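Meso-diaminopimelate dehydrogenase (Clostridium tetani, PDB 3WGY) probably catalyses the NADP-dependent oxidative deamination of meso-diaminopimelate and is seen here as an engineered variant with bound 4-methyl-2-oxovalerate. Local coordinates at residues 63-68 against 87-91; 99-103 against 118-122; 139-145 against 252-258; 134-139 against 264-268. The protein carries 6 engineered substitutions. The contacts are given in a common frame with arbitrary orientation. Residue numbers count along the deposited sequence, not the author numbering.

Interaction 1: 63-68 against 87-91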
loop_
_atom_site.group_PDB
_atom_site.type_symbol
_atom_site.label_atom_id
_atom_site.label_comp_id
_atom_site.label_asym_id
_atom_site.label_seq_id
_atom_site.Cartn_x
_atom_site.Cartn_y
_atom_site.Cartn_z
ATOM N N VAL B 63 1.979 31.269 4.108
ATOM C CA VAL B 63 1.480 29.939 3.781
ATOM C C VAL B 63 2.568 29.058 3.180
ATOM O O VAL B 63 3.141 29.392 2.144
ATOM C CB VAL B 63 0.306 30.008 2.776
ATOM C CG1 VAL B 63 -0.131 28.598 2.381
ATOM C CG2 VAL B 63 -0.857 30.765 3.394
ATOM N N ASP B 64 2.848 27.932 3.829
ATOM C CA ASP B 64 3.858 27.000 3.333
ATOM C C ASP B 64 3.243 26.086 2.288
ATOM O O ASP B 64 3.855 25.789 1.267
ATOM C CB ASP B 64 4.419 26.152 4.475
ATOM C CG ASP B 64 5.339 26.936 5.388
ATOM O OD1 ASP B 64 6.307 27.543 4.880
ATOM O OD2 ASP B 64 5.099 26.938 6.610
ATOM N N VAL B 65 2.022 25.636 2.553
ATOM C CA VAL B 65 1.338 24.761 1.617
ATOM C C VAL B 65 -0.130 25.149 1.502
ATOM O O VAL B 65 -0.810 25.349 2.502
ATOM C CB VAL B 65 1.439 23.283 2.057
ATOM C CG1 VAL B 65 0.717 22.394 1.055
ATOM C CG2 VAL B 65 2.894 22.878 2.173
ATOM N N MET B 66 -0.604 25.251 0.267
ATOM C CA MET B 66 -1.985 25.605 -0.002
ATOM C C MET B 66 -2.702 24.353 -0.500
ATOM O O MET B 66 -2.313 23.768 -1.505
ATOM C CB MET B 66 -2.041 26.697 -1.077
ATOM C CG MET B 66 -3.361 27.445 -1.171
ATOM S SD MET B 66 -3.639 28.593 0.198
ATOM C CE MET B 66 -2.589 29.913 -0.267
ATOM N N ILE B 67 -3.735 23.927 0.209
ATOM C CA ILE B 67 -4.476 22.756 -0.227
ATOM C C ILE B 67 -5.676 23.238 -1.050
ATOM O O ILE B 67 -6.536 23.963 -0.546
ATOM C CB ILE B 67 -4.950 21.916 0.983
ATOM C CG1 ILE B 67 -3.738 21.554 1.852
ATOM C CG2 ILE B 67 -5.659 20.651 0.498
ATOM C CD1 ILE B 67 -4.037 20.621 2.989
ATOM N N LEU B 68 -5.714 22.844 -2.320
ATOM C CA LEU B 68 -6.783 23.242 -3.226
ATOM C C LEU B 68 -8.022 22.366 -3.094
ATOM O O LEU B 68 -8.023 21.194 -3.492
ATOM C CB LEU B 68 -6.267 23.219 -4.663
ATOM C CG LEU B 68 -4.904 23.908 -4.812
ATOM C CD1 LEU B 68 -4.586 24.117 -6.288
ATOM C CD2 LEU B 68 -4.921 25.244 -4.087
ATOM N N PHE B 87 2.241 29.826 -4.425
ATOM C CA PHE B 87 2.436 28.920 -3.295
ATOM C C PHE B 87 2.753 27.517 -3.765
ATOM O O PHE B 87 2.605 27.197 -4.942
ATOM C CB PHE B 87 1.173 28.832 -2.423
ATOM C CG PHE B 87 0.619 30.165 -1.992
ATOM C CD1 PHE B 87 -0.110 30.949 -2.875
ATOM C CD2 PHE B 87 0.819 30.628 -0.696
ATOM C CE1 PHE B 87 -0.636 32.181 -2.473
ATOM C CE2 PHE B 87 0.298 31.855 -0.287
ATOM C CZ PHE B 87 -0.430 32.631 -1.178
ATOM N N ASN B 88 3.211 26.681 -2.838
ATOM C CA ASN B 88 3.464 25.283 -3.157
ATOM C C ASN B 88 2.045 24.758 -3.034
ATOM O O ASN B 88 1.341 25.121 -2.098
ATOM C CB ASN B 88 4.354 24.633 -2.104
ATOM C CG ASN B 88 5.739 25.229 -2.066
ATOM O OD1 ASN B 88 6.411 25.330 -3.088
ATOM N ND2 ASN B 88 6.181 25.618 -0.879
ATOM N N THR B 89 1.602 23.920 -3.957
ATOM C CA THR B 89 0.227 23.457 -3.871
ATOM C C THR B 89 0.017 21.959 -3.794
ATOM O O THR B 89 0.898 21.172 -4.134
ATOM C CB THR B 89 -0.579 23.957 -5.060
ATOM O OG1 THR B 89 -0.049 23.380 -6.261
ATOM C CG2 THR B 89 -0.506 25.474 -5.142
ATOM N N VAL B 90 -1.174 21.590 -3.337
ATOM C CA VAL B 90 -1.601 20.207 -3.220
ATOM C C VAL B 90 -3.038 20.172 -3.725
ATOM O O VAL B 90 -3.884 20.924 -3.239
ATOM C CB VAL B 90 -1.576 19.717 -1.747
ATOM C CG1 VAL B 90 -2.331 18.397 -1.625
ATOM C CG2 VAL B 90 -0.139 19.534 -1.275
ATOM N N ASP B 91 -3.315 19.325 -4.711
ATOM C CA ASP B 91 -4.675 19.214 -5.228
ATOM C C ASP B 91 -5.068 17.759 -5.455
ATOM O O ASP B 91 -4.228 16.853 -5.412
ATOM C CB ASP B 91 -4.847 20.010 -6.529
ATOM C CG ASP B 91 -4.132 19.381 -7.711
ATOM O OD1 ASP B 91 -4.301 18.163 -7.939
ATOM O OD2 ASP B 91 -3.410 20.113 -8.429
HETATM O O HOH W 1 4.072 28.370 -0.257
#
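Three residues, Val90, Phe87 and Met66, bury the most surface where strands 65-68 and 88-90 run side by side in parallel. Val90 straddles Ile67 with its backbone: its N donates to Met66 O (3.1 Å) and its O accepts from Leu68 N (2.8 Å). A third rung, Met66 N to Asn88 O at 3.1 Å, precedes these. On the face shared by Val65, Ile67 and Val90, Val65 CG1 meets Val90 CG2 at 3.8 Å, and helix 276-296 covers them, with Ile291 against Val90. Met66 leaves by the other face and folds back over Phe87. Its CE sits 3.3 Å from the Phe87 ring centroid, almost exactly on the ring normal, a CH-pi contact, while SD, 5.0 Å from that centroid, adds a Met-aromatic approach. Val63 also packs on this ring, CB to Phe87 CD2 at 3.6 Å, and Leu56 touches both Met66 and Phe87. At the open end of the pairing, Asn88 ND2 bonds Asp64 O at 3.2 Å while Asn88 OD1 takes Ile116 N, and a water joins Val63 O to Asn88 N. Helix 80-84, through Ile83, packs on Met66, Leu68 and Thr89, completing a beta-alpha-beta unit. Strand 5-10, followed by a GxGxxG-like turn, lies next to 65-68, as expected of a dinucleotide-binding Rossmann fold.

Interaction 2: 99-103 against 118-122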
loop_
_atom_site.group_PDB
_atom_site.type_symbol
_atom_site.label_atom_id
_atom_site.label_comp_id
_atom_site.label_asym_id
_atom_site.label_seq_id
_atom_site.Cartn_x
_atom_site.Cartn_y
_atom_site.Cartn_z
ATOM N N ILE B 99 -5.174 14.140 -16.732
ATOM C CA ILE B 99 -4.061 14.233 -15.791
ATOM C C ILE B 99 -2.728 14.608 -16.450
ATOM O O ILE B 99 -2.023 15.492 -15.965
ATOM C CB ILE B 99 -3.906 12.914 -14.970
ATOM C CG1 ILE B 99 -4.862 12.943 -13.776
ATOM C CG2 ILE B 99 -2.470 12.742 -14.488
ATOM C CD1 ILE B 99 -4.766 11.732 -12.858
ATOM N N PRO B 100 -2.364 13.944 -17.559
ATOM C CA PRO B 100 -1.097 14.271 -18.225
ATOM C C PRO B 100 -0.974 15.764 -18.513
ATOM O O PRO B 100 0.077 16.367 -18.297
ATOM C CB PRO B 100 -1.162 13.444 -19.504
ATOM C CG PRO B 100 -1.897 12.220 -19.058
ATOM C CD PRO B 100 -3.026 12.809 -18.230
ATOM N N GLN B 101 -2.064 16.350 -18.995
ATOM C CA GLN B 101 -2.104 17.768 -19.333
ATOM C C GLN B 101 -2.038 18.661 -18.101
ATOM O O GLN B 101 -1.395 19.710 -18.121
ATOM C CB GLN B 101 -3.382 18.072 -20.116
ATOM C CG GLN B 101 -3.501 19.504 -20.605
ATOM C CD GLN B 101 -4.716 20.212 -20.038
ATOM O OE1 GLN B 101 -5.319 21.049 -20.705
ATOM N NE2 GLN B 101 -5.075 19.887 -18.796
ATOM N N HIS B 102 -2.718 18.251 -17.034
ATOM C CA HIS B 102 -2.724 19.027 -15.803
ATOM C C HIS B 102 -1.302 19.075 -15.265
ATOM O O HIS B 102 -0.847 20.109 -14.768
ATOM C CB HIS B 102 -3.653 18.374 -14.777
ATOM C CG HIS B 102 -3.773 19.141 -13.495
ATOM N ND1 HIS B 102 -4.285 20.423 -13.438
ATOM C CD2 HIS B 102 -3.464 18.801 -12.220
ATOM C CE1 HIS B 102 -4.288 20.836 -12.184
ATOM N NE2 HIS B 102 -3.793 19.872 -11.426
ATOM N N PHE B 103 -0.604 17.950 -15.382
ATOM C CA PHE B 103 0.772 17.849 -14.914
ATOM C C PHE B 103 1.661 18.875 -15.610
ATOM O O PHE B 103 2.339 19.667 -14.956
ATOM C CB PHE B 103 1.324 16.446 -15.175
ATOM C CG PHE B 103 2.685 16.223 -14.585
ATOM C CD1 PHE B 103 2.842 16.091 -13.211
ATOM C CD2 PHE B 103 3.814 16.197 -15.395
ATOM C CE1 PHE B 103 4.104 15.940 -12.647
ATOM C CE2 PHE B 103 5.086 16.049 -14.843
ATOM C CZ PHE B 103 5.229 15.920 -13.463
ATOM N N LEU B 118 1.839 19.342 -5.917
ATOM C CA LEU B 118 1.433 17.942 -5.917
ATOM C C LEU B 118 0.052 17.853 -6.559
ATOM O O LEU B 118 -0.903 18.459 -6.081
ATOM C CB LEU B 118 1.372 17.398 -4.488
ATOM C CG LEU B 118 0.686 16.035 -4.364
ATOM C CD1 LEU B 118 1.428 15.019 -5.225
ATOM C CD2 LEU B 118 0.660 15.597 -2.893
ATOM N N ILE B 119 -0.051 17.111 -7.651
ATOM C CA ILE B 119 -1.334 16.962 -8.323
ATOM C C ILE B 119 -1.893 15.548 -8.185
ATOM O O ILE B 119 -1.152 14.590 -7.958
ATOM C CB ILE B 119 -1.230 17.258 -9.830
ATOM C CG1 ILE B 119 -0.525 16.098 -10.532
ATOM C CG2 ILE B 119 -0.443 18.554 -10.062
ATOM C CD1 ILE B 119 -0.727 16.076 -12.024
ATOM N N SER B 120 -3.212 15.446 -8.308
ATOM C CA SER B 120 -3.925 14.180 -8.270
ATOM C C SER B 120 -3.731 13.249 -7.074
ATOM O O SER B 120 -3.502 12.047 -7.249
ATOM C CB SER B 120 -3.630 13.408 -9.559
ATOM O OG SER B 120 -3.979 14.170 -10.707
ATOM N N THR B 121 -3.822 13.783 -5.863
ATOM C CA THR B 121 -3.707 12.930 -4.687
ATOM C C THR B 121 -5.127 12.708 -4.145
ATOM O O THR B 121 -6.072 13.372 -4.579
ATOM C CB THR B 121 -2.780 13.550 -3.606
ATOM O OG1 THR B 121 -2.552 12.586 -2.567
ATOM C CG2 THR B 121 -3.391 14.793 -3.015
ATOM N N GLY B 122 -5.271 11.770 -3.214
ATOM C CA GLY B 122 -6.573 11.436 -2.652
ATOM C C GLY B 122 -6.617 9.916 -2.636
ATOM O O GLY B 122 -5.548 9.297 -2.558
#
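Helix 99-113 connects strands 88-90 and 116-118 of the parallel Rossmann-type sheet, and here its first turn faces the loop that leaves strand 116-118. Ile99 comes first: its CD1 reaches Ser120 OG at 3.3 Å, a hydroxyl that is hydrogen-bonded to Phe93 O, and Leu326 of the second subunit packs on both residues. One turn further, His102 points at the loop, and Ile119 CB lies 3.6 Å from His102 CD2, at the edge of the imidazole. Next to CD2 in the ring, NE2 is hydrogen-bonded to Asp91 OD2, and the imidazole also stacks on Phe93. Phe103 closes the turn, its N bonded to Ile99 O at 2.9 Å; its ring makes a cation-pi contact with Arg322 of the second subunit. No hydrogen bond crosses between the two segments, so the join rests largely on Ile119, whose CD1 lies at the edge of the Phe103 ring, near its plane, 3.7 Å from Phe103 CA and 3.8 Å from Phe103 CD1.

Interaction 3: 139-145 against 252-258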
loop_
_atom_site.group_PDB
_atom_site.type_symbol
_atom_site.label_atom_id
_atom_site.label_comp_id
_atom_site.label_asym_id
_atom_site.label_seq_id
_atom_site.Cartn_x
_atom_site.Cartn_y
_atom_site.Cartn_z
ATOM N N LEU B 139 4.497 -7.797 -9.235
ATOM C CA LEU B 139 4.084 -8.963 -10.012
ATOM C C LEU B 139 3.873 -8.544 -11.468
ATOM O O LEU B 139 2.746 -8.366 -11.914
ATOM C CB LEU B 139 2.788 -9.536 -9.425
ATOM C CG LEU B 139 2.865 -10.059 -7.983
ATOM C CD1 LEU B 139 1.461 -10.383 -7.456
ATOM C CD2 LEU B 139 3.767 -11.296 -7.940
ATOM N N PRO B 140 4.970 -8.389 -12.225
ATOM C CA PRO B 140 4.950 -7.983 -13.634
ATOM C C PRO B 140 4.056 -8.821 -14.530
ATOM O O PRO B 140 3.555 -8.335 -15.544
ATOM C CB PRO B 140 6.422 -8.059 -14.033
ATOM C CG PRO B 140 6.944 -9.148 -13.155
ATOM C CD PRO B 140 6.325 -8.809 -11.829
ATOM N N LYS B 141 3.871 -10.080 -14.161
ATOM C CA LYS B 141 3.017 -10.976 -14.924
ATOM C C LYS B 141 1.756 -11.212 -14.096
ATOM O O LYS B 141 1.797 -11.809 -13.022
ATOM C CB LYS B 141 3.734 -12.299 -15.198
ATOM C CG LYS B 141 5.073 -12.147 -15.913
ATOM C CD LYS B 141 4.927 -11.429 -17.248
ATOM C CE LYS B 141 6.273 -11.309 -17.954
ATOM N NZ LYS B 141 6.152 -10.680 -19.301
ATOM N N GLY B 142 0.637 -10.718 -14.599
ATOM C CA GLY B 142 -0.617 -10.869 -13.890
ATOM C C GLY B 142 -1.593 -9.801 -14.339
ATOM O O GLY B 142 -1.336 -9.097 -15.320
ATOM N N LYS B 143 -2.704 -9.665 -13.623
ATOM C CA LYS B 143 -3.723 -8.686 -13.973
ATOM C C LYS B 143 -4.106 -7.785 -12.806
ATOM O O LYS B 143 -4.111 -8.219 -11.656
ATOM C CB LYS B 143 -4.979 -9.411 -14.480
ATOM C CG LYS B 143 -4.765 -10.244 -15.749
ATOM C CD LYS B 143 -6.046 -10.939 -16.202
ATOM C CE LYS B 143 -5.844 -11.744 -17.495
ATOM N NZ LYS B 143 -5.485 -10.882 -18.668
ATOM N N THR B 144 -4.413 -6.525 -13.099
ATOM C CA THR B 144 -4.828 -5.599 -12.055
ATOM C C THR B 144 -6.321 -5.374 -12.182
ATOM O O THR B 144 -6.842 -5.230 -13.290
ATOM C CB THR B 144 -4.152 -4.224 -12.175
ATOM O OG1 THR B 144 -2.731 -4.382 -12.127
ATOM C CG2 THR B 144 -4.599 -3.325 -11.037
ATOM N N HIS B 145 -7.004 -5.332 -11.046
ATOM C CA HIS B 145 -8.436 -5.113 -11.031
ATOM C C HIS B 145 -8.816 -4.043 -10.010
ATOM O O HIS B 145 -8.580 -4.214 -8.810
ATOM C CB HIS B 145 -9.158 -6.413 -10.683
ATOM C CG HIS B 145 -8.941 -7.514 -11.678
ATOM N ND1 HIS B 145 -9.304 -7.398 -13.004
ATOM C CD2 HIS B 145 -8.422 -8.756 -11.535
ATOM C CE1 HIS B 145 -9.018 -8.522 -13.636
ATOM N NE2 HIS B 145 -8.484 -9.361 -12.768
ATOM N N PHE B 252 -11.614 -1.289 -4.295
ATOM C CA PHE B 252 -10.637 -2.355 -4.207
ATOM C C PHE B 252 -9.630 -2.272 -5.353
ATOM O O PHE B 252 -9.989 -1.923 -6.480
ATOM C CB PHE B 252 -11.321 -3.724 -4.295
ATOM C CG PHE B 252 -12.400 -3.935 -3.282
ATOM C CD1 PHE B 252 -13.652 -3.353 -3.444
ATOM C CD2 PHE B 252 -12.159 -4.695 -2.148
ATOM C CE1 PHE B 252 -14.650 -3.527 -2.482
ATOM C CE2 PHE B 252 -13.146 -4.874 -1.182
ATOM C CZ PHE B 252 -14.394 -4.288 -1.349
ATOM N N VAL B 253 -8.371 -2.572 -5.044
ATOM C CA VAL B 253 -7.317 -2.627 -6.046
ATOM C C VAL B 253 -6.664 -3.988 -5.837
ATOM O O VAL B 253 -5.988 -4.217 -4.833
ATOM C CB VAL B 253 -6.267 -1.519 -5.877
ATOM C CG1 VAL B 253 -5.175 -1.696 -6.922
ATOM C CG2 VAL B 253 -6.923 -0.154 -6.038
ATOM N N ILE B 254 -6.868 -4.888 -6.792
ATOM C CA ILE B 254 -6.340 -6.237 -6.687
ATOM C C ILE B 254 -5.371 -6.658 -7.787
ATOM O O ILE B 254 -5.670 -6.521 -8.972
ATOM C CB ILE B 254 -7.499 -7.240 -6.667
ATOM C CG1 ILE B 254 -8.413 -6.948 -5.472
ATOM C CG2 ILE B 254 -6.964 -8.652 -6.647
ATOM C CD1 ILE B 254 -9.709 -7.711 -5.508
ATOM N N ARG B 255 -4.213 -7.178 -7.400
ATOM C CA ARG B 255 -3.252 -7.639 -8.392
ATOM C C ARG B 255 -3.205 -9.142 -8.274
ATOM O O ARG B 255 -2.820 -9.694 -7.233
ATOM C CB ARG B 255 -1.853 -7.051 -8.159
ATOM C CG ARG B 255 -0.801 -7.478 -9.201
ATOM C CD ARG B 255 -1.056 -6.864 -10.589
ATOM N NE ARG B 255 -0.025 -7.237 -11.564
ATOM C CZ ARG B 255 -0.056 -6.911 -12.855
ATOM N NH1 ARG B 255 -1.068 -6.201 -13.340
ATOM N NH2 ARG B 255 0.931 -7.292 -13.663
ATOM N N SER B 256 -3.639 -9.798 -9.340
ATOM C CA SER B 256 -3.641 -11.241 -9.391
ATOM C C SER B 256 -2.509 -11.620 -10.324
ATOM O O SER B 256 -2.588 -11.406 -11.533
ATOM C CB SER B 256 -4.964 -11.765 -9.956
ATOM O OG SER B 256 -4.929 -13.180 -10.044
ATOM N N GLY B 257 -1.446 -12.165 -9.756
ATOM C CA GLY B 257 -0.322 -12.553 -10.570
ATOM C C GLY B 257 -0.020 -14.013 -10.370
ATOM O O GLY B 257 -0.571 -14.668 -9.487
ATOM N N ASN B 258 0.857 -14.533 -11.207
ATOM C CA ASN B 258 1.243 -15.921 -11.100
ATOM C C ASN B 258 2.754 -15.953 -11.001
ATOM O O ASN B 258 3.435 -15.137 -11.614
ATOM C CB ASN B 258 0.771 -16.698 -12.330
ATOM C CG ASN B 258 1.084 -15.979 -13.625
ATOM O OD1 ASN B 258 0.456 -14.972 -13.957
ATOM N ND2 ASN B 258 2.065 -16.488 -14.358
#
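This is antiparallel strand pairing in a sheet that has three strands within this chain, 142-147, outermost on one side, lying against the middle strand 249-258. Two hydrogen-bonded pairs carry it. Lys143 N donates to Ser256 O at 2.7 Å and Ser256 N returns to Lys143 O at 2.8 Å; His145 N to Ile254 O and Ile254 N to His145 O are both 2.7 Å. Between and beyond them the strands come closer, and Gly142 and Gly257 meet with their CA atoms only 3.7 Å apart. Arg255 buries the most surface: its guanidinium clasps the turn before the strand, NH2 and NE both bonding Leu139 O (2.7 and 3.0 Å), while NH1 bonds Thr144 OG1 at 2.7 Å. On the opposite face Lys143 makes a salt bridge with Asp190, and His145 meets the Phe191 ring edge-to-face. Strand 264-273 flanks strand 249-258 on its other side, helix 123-138 packs on the Val253 and Arg255 face, and helix 177-184 on that of His145 and Ile254.

Interaction 4: 134-139 against 264-268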
loop_
_atom_site.group_PDB
_atom_site.type_symbol
_atom_site.label_atom_id
_atom_site.label_comp_id
_atom_site.label_asym_id
_atom_site.label_seq_id
_atom_site.Cartn_x
_atom_site.Cartn_y
_atom_site.Cartn_z
ATOM N N LEU B 134 2.285 -0.482 -7.426
ATOM C CA LEU B 134 2.958 -1.482 -6.611
ATOM C C LEU B 134 2.653 -2.877 -7.144
ATOM O O LEU B 134 3.547 -3.702 -7.317
ATOM C CB LEU B 134 2.476 -1.387 -5.156
ATOM C CG LEU B 134 3.197 -2.291 -4.163
ATOM C CD1 LEU B 134 4.669 -1.887 -4.138
ATOM C CD2 LEU B 134 2.541 -2.162 -2.764
ATOM N N GLY B 135 1.376 -3.132 -7.410
ATOM C CA GLY B 135 0.970 -4.435 -7.892
ATOM C C GLY B 135 1.647 -4.877 -9.177
ATOM O O GLY B 135 2.173 -5.991 -9.259
ATOM N N GLU B 136 1.637 -4.016 -10.190
ATOM C CA GLU B 136 2.242 -4.398 -11.458
ATOM C C GLU B 136 3.763 -4.371 -11.404
ATOM O O GLU B 136 4.422 -4.970 -12.250
ATOM C CB GLU B 136 1.712 -3.527 -12.619
ATOM C CG GLU B 136 2.031 -2.042 -12.572
ATOM C CD GLU B 136 1.533 -1.309 -13.835
ATOM O OE1 GLU B 136 0.323 -1.404 -14.141
ATOM O OE2 GLU B 136 2.348 -0.642 -14.515
ATOM N N SER B 137 4.325 -3.703 -10.399
ATOM C CA SER B 137 5.779 -3.653 -10.266
ATOM C C SER B 137 6.280 -4.911 -9.579
ATOM O O SER B 137 7.271 -5.506 -9.996
ATOM C CB SER B 137 6.211 -2.432 -9.457
ATOM O OG SER B 137 6.002 -1.245 -10.192
ATOM N N ILE B 138 5.585 -5.308 -8.521
ATOM C CA ILE B 138 5.949 -6.498 -7.770
ATOM C C ILE B 138 5.637 -7.782 -8.555
ATOM O O ILE B 138 6.418 -8.740 -8.545
ATOM C CB ILE B 138 5.192 -6.547 -6.414
ATOM C CG1 ILE B 138 5.522 -5.314 -5.562
ATOM C CG2 ILE B 138 5.526 -7.822 -5.693
ATOM C CD1 ILE B 138 6.991 -5.054 -5.361
ATOM N N LEU B 139 4.497 -7.797 -9.235
ATOM C CA LEU B 139 4.084 -8.963 -10.012
ATOM C C LEU B 139 3.873 -8.544 -11.468
ATOM O O LEU B 139 2.746 -8.366 -11.914
ATOM C CB LEU B 139 2.788 -9.536 -9.425
ATOM C CG LEU B 139 2.865 -10.059 -7.983
ATOM C CD1 LEU B 139 1.461 -10.383 -7.456
ATOM C CD2 LEU B 139 3.767 -11.296 -7.940
ATOM N N LYS B 264 -0.239 -19.017 -7.487
ATOM C CA LYS B 264 -1.113 -17.846 -7.471
ATOM C C LYS B 264 -0.739 -16.865 -6.367
ATOM O O LYS B 264 -0.806 -17.195 -5.188
ATOM C CB LYS B 264 -2.566 -18.293 -7.295
ATOM C CG LYS B 264 -3.047 -19.274 -8.368
ATOM C CD LYS B 264 -4.342 -19.961 -7.943
ATOM C CE LYS B 264 -4.915 -20.856 -9.045
ATOM N NZ LYS B 264 -5.467 -20.094 -10.204
ATOM N N GLN B 265 -0.350 -15.657 -6.751
ATOM C CA GLN B 265 0.031 -14.640 -5.778
ATOM C C GLN B 265 -0.949 -13.479 -5.907
ATOM O O GLN B 265 -1.095 -12.906 -6.983
ATOM C CB GLN B 265 1.455 -14.159 -6.057
ATOM C CG GLN B 265 2.429 -15.285 -6.397
ATOM C CD GLN B 265 2.995 -16.002 -5.177
ATOM O OE1 GLN B 265 2.257 -16.541 -4.347
ATOM N NE2 GLN B 265 4.320 -16.019 -5.073
ATOM N N VAL B 266 -1.627 -13.136 -4.815
ATOM C CA VAL B 266 -2.595 -12.047 -4.862
ATOM C C VAL B 266 -2.362 -10.960 -3.822
ATOM O O VAL B 266 -2.210 -11.241 -2.628
ATOM C CB VAL B 266 -4.045 -12.570 -4.682
ATOM C CG1 VAL B 266 -5.035 -11.421 -4.866
ATOM C CG2 VAL B 266 -4.331 -13.699 -5.673
ATOM N N MET B 267 -2.357 -9.721 -4.299
ATOM C CA MET B 267 -2.188 -8.529 -3.480
ATOM C C MET B 267 -3.494 -7.744 -3.561
ATOM O O MET B 267 -4.123 -7.649 -4.630
ATOM C CB MET B 267 -1.062 -7.659 -4.027
ATOM C CG MET B 267 0.291 -8.353 -4.115
ATOM S SD MET B 267 1.416 -7.425 -5.200
ATOM C CE MET B 267 1.600 -5.919 -4.283
ATOM N N GLU B 268 -3.911 -7.178 -2.442
ATOM C CA GLU B 268 -5.139 -6.410 -2.420
ATOM C C GLU B 268 -5.044 -5.207 -1.499
ATOM O O GLU B 268 -4.438 -5.276 -0.435
ATOM C CB GLU B 268 -6.319 -7.307 -1.979
ATOM C CG GLU B 268 -7.622 -6.549 -1.768
ATOM C CD GLU B 268 -8.832 -7.437 -1.462
ATOM O OE1 GLU B 268 -9.876 -6.878 -1.070
ATOM O OE2 GLU B 268 -8.756 -8.673 -1.617
#
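Met267 extends its side chain from strand 264-273 onto the last turn of helix 123-138. Met267 CE rests on the helix backbone, 4.0 Å from Gly135 CA, and 4.0 Å from Leu134 CG. The sulfur lies further along the turn, Met267 SD being 4.1 Å from Ile138 CB and 3.7 Å from Leu139 CD1. Leu139, the first residue to leave helical geometry, turns that same CD1 over the strand, 3.6 Å from Gln265 O and 4.0 Å from Gln265 CB. Apart from the touch on Gln265 O these contacts are apolar; no hydrogen bond crosses, and the helix segment passes 9.6 Å from the strand axis, roughly antiparallel to it at 157°. Gln265 directs its polar end away, NE2 bonding Ser275 O of the second subunit. Residues 265-268 also pair antiparallel with a strand of that subunit. The result is a helix laid on one face of an antiparallel sheet that continues across the dimer interface, within the C-terminal domain of the diaminopimelate dehydrogenase family.

In the fold
Interactions 1 and 2 belong to the same parallel sheet, their centres 14 Å apart: Thr89 O accepts from Leu118 N (2.7 Å), and Asp91 N probably donates to Leu118 O (2.9 Å). Interactions 3 and 4 have centres about 5 Å apart and share Leu139; Arg255 N to Met267 O (2.8 Å) and Gly257 N to Gln265 O (2.9 Å) stitch their strands together. The two groups are well separated, interactions 1 and 3 having centres 34 Å apart, yet helix 123-138 bridges them, starting after Gly122 of interaction 2 and ending in interaction 4. The bound 4-methyl-2-oxovalerate contacts Ser153, the engineered Leu154, Gly155 and His156, which follow strand 142-147 of interaction 3 in the chain.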